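Local coordinates for putative lipase (Bacteroides thetaiotaomicron VPI-5482, PDB 3BZW) that belongs to the GDSL-like, SGNH-type lipases and acylhydrolases and probably hydrolyses ester bonds, perhaps those of lysophospholipids, at the interface of chains A and B. Numbering follows the deposited sequence. Chains: chain A/B, Putative lipase.

The interface of chains A and B. Residues chain A 113, 116, 131-134; chain B 185-188, 194.
In the deposited assembly, strand 127-136 of chain A, part of a beta hairpin with strand 111-122, takes on a loop of chain B as an antiparallel edge partner, A:Lys133 being bridged with B:Tyr187; the structure alone does not show that this pairing forms in the cell. Two backbone bonds pin it: A:Arg134 N gives to B:Ser186 O at 2.8 Å, and B:Gln188 N gives to A:Lys132 O almost along the carbonyl axis. Packing is tight around B:Tyr194, whose ring lies between two side chains, one from each subunit. On one face A:Arg134 suits by its flat guanidinium, stacked with planes 3° apart and NH1 3.8 Å from the ring centroid in a cation-pi contact; its extended methylenes also brush CE2. B:Gln188 CG covers the opposite face. Tyrosine suits this slot because its sandwiched ring carries a hydroxyl to a carboxylate: OH donates to A:Glu113 OE1 (2.6 Å), which accepts with its anti lone pair. On the other side of the strand, A:Lys133 offers methylenes to B:Tyr187, CG 3.8 Å from the ring centroid, and an amine tip that bends (chi4 -59°) to bring NZ to B:Ser186 OG. The looser margin lies near A:Arg131 and A:Glu116, which bury little surface here. Glutamine's amide serves a water beside the strand: water 1 joins A:Lys132 N to B:Gln188 OE1, which stands 2.7 Å from the water.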
# COMPACT_ATOMS: atom_id res chain seq x y z
N GLU A 113 -28.85 3.37 7.56
CA GLU A 113 -29.26 2.95 6.22
C GLU A 113 -30.14 1.71 6.25
O GLU A 113 -30.06 0.91 7.17
CB GLU A 113 -28.04 2.62 5.35
CG GLU A 113 -26.99 3.71 5.24
CD GLU A 113 -25.72 3.19 4.57
OE1 GLU A 113 -25.62 3.22 3.33
OE2 GLU A 113 -24.82 2.73 5.31
N GLU A 116 -34.95 0.18 0.83
CA GLU A 116 -36.28 0.77 0.69
C GLU A 116 -36.81 0.58 -0.72
O GLU A 116 -36.04 0.38 -1.66
CB GLU A 116 -36.22 2.28 0.99
CG GLU A 116 -35.94 2.67 2.43
CD GLU A 116 -37.07 2.28 3.37
OE1 GLU A 116 -38.24 2.36 2.95
OE2 GLU A 116 -36.78 1.92 4.53
N ARG A 131 -33.70 0.09 -3.35
CA ARG A 131 -32.49 0.90 -3.26
C ARG A 131 -32.16 1.20 -1.81
O ARG A 131 -33.05 1.44 -0.99
CB ARG A 131 -32.68 2.22 -4.01
CG ARG A 131 -32.92 2.08 -5.50
CD ARG A 131 -31.64 1.81 -6.27
NE ARG A 131 -31.86 1.75 -7.71
CZ ARG A 131 -32.34 0.69 -8.36
NH1 ARG A 131 -32.63 -0.42 -7.71
NH2 ARG A 131 -32.52 0.76 -9.68
N LYS A 132 -30.87 1.17 -1.48
CA LYS A 132 -30.46 1.48 -0.11
C LYS A 132 -30.70 2.98 0.09
O LYS A 132 -30.30 3.79 -0.75
CB LYS A 132 -28.98 1.15 0.09
CG LYS A 132 -28.49 1.41 1.51
CD LYS A 132 -27.02 1.05 1.68
CE LYS A 132 -26.78 -0.44 1.51
NZ LYS A 132 -25.36 -0.80 1.81
N LYS A 133 -31.36 3.33 1.18
CA LYS A 133 -31.65 4.73 1.48
C LYS A 133 -31.00 5.10 2.81
O LYS A 133 -31.02 4.31 3.76
CB LYS A 133 -33.16 4.96 1.59
CG LYS A 133 -33.57 6.43 1.70
CD LYS A 133 -35.04 6.57 2.08
CE LYS A 133 -35.56 7.99 1.82
NZ LYS A 133 -34.81 9.03 2.58
N ARG A 134 -30.42 6.29 2.88
CA ARG A 134 -29.77 6.74 4.10
C ARG A 134 -30.57 7.87 4.75
O ARG A 134 -31.21 8.67 4.06
CB ARG A 134 -28.34 7.21 3.81
CG ARG A 134 -28.25 8.43 2.91
CD ARG A 134 -26.80 8.70 2.53
NE ARG A 134 -26.69 9.74 1.50
CZ ARG A 134 -25.56 10.05 0.88
NH1 ARG A 134 -24.44 9.42 1.18
NH2 ARG A 134 -25.56 11.00 -0.05
N GLU B 185 -31.01 12.24 -3.56
CA GLU B 185 -29.68 11.73 -3.22
C GLU B 185 -29.52 10.92 -1.94
O GLU B 185 -28.40 10.55 -1.59
CB GLU B 185 -28.65 12.87 -3.21
CG GLU B 185 -28.84 13.90 -2.11
CD GLU B 185 -27.75 14.96 -2.10
OE1 GLU B 185 -27.21 15.28 -3.19
OE2 GLU B 185 -27.43 15.48 -1.01
N SER B 186 -30.61 10.66 -1.22
CA SER B 186 -30.50 9.85 -0.02
C SER B 186 -30.55 8.38 -0.46
O SER B 186 -30.39 7.47 0.35
CB SER B 186 -31.64 10.14 0.97
OG SER B 186 -32.88 9.61 0.53
N TYR B 187 -30.76 8.17 -1.76
CA TYR B 187 -30.83 6.83 -2.34
C TYR B 187 -29.61 6.53 -3.20
O TYR B 187 -29.07 7.42 -3.86
CB TYR B 187 -32.05 6.70 -3.26
CG TYR B 187 -33.40 6.76 -2.58
CD1 TYR B 187 -33.96 5.63 -1.98
CD2 TYR B 187 -34.13 7.95 -2.55
CE1 TYR B 187 -35.22 5.69 -1.37
CE2 TYR B 187 -35.38 8.01 -1.95
CZ TYR B 187 -35.92 6.88 -1.36
OH TYR B 187 -37.16 6.94 -0.77
N GLN B 188 -29.16 5.28 -3.20
CA GLN B 188 -28.05 4.90 -4.05
C GLN B 188 -28.69 4.73 -5.43
O GLN B 188 -29.91 4.56 -5.53
CB GLN B 188 -27.42 3.56 -3.64
CG GLN B 188 -26.81 3.52 -2.24
CD GLN B 188 -26.04 2.23 -2.00
OE1 GLN B 188 -26.44 1.16 -2.46
NE2 GLN B 188 -24.93 2.33 -1.27
N TYR B 194 -23.87 6.12 -4.01
CA TYR B 194 -24.51 7.38 -3.64
C TYR B 194 -23.86 8.44 -4.53
O TYR B 194 -22.80 8.20 -5.10
CB TYR B 194 -24.25 7.74 -2.17
CG TYR B 194 -25.00 6.91 -1.16
CD1 TYR B 194 -24.32 5.99 -0.35
CD2 TYR B 194 -26.38 7.04 -1.00
CE1 TYR B 194 -25.01 5.23 0.60
CE2 TYR B 194 -27.07 6.29 -0.06
CZ TYR B 194 -26.38 5.39 0.74
OH TYR B 194 -27.06 4.66 1.68
O HOH W 1 -28.79 0.23 -3.29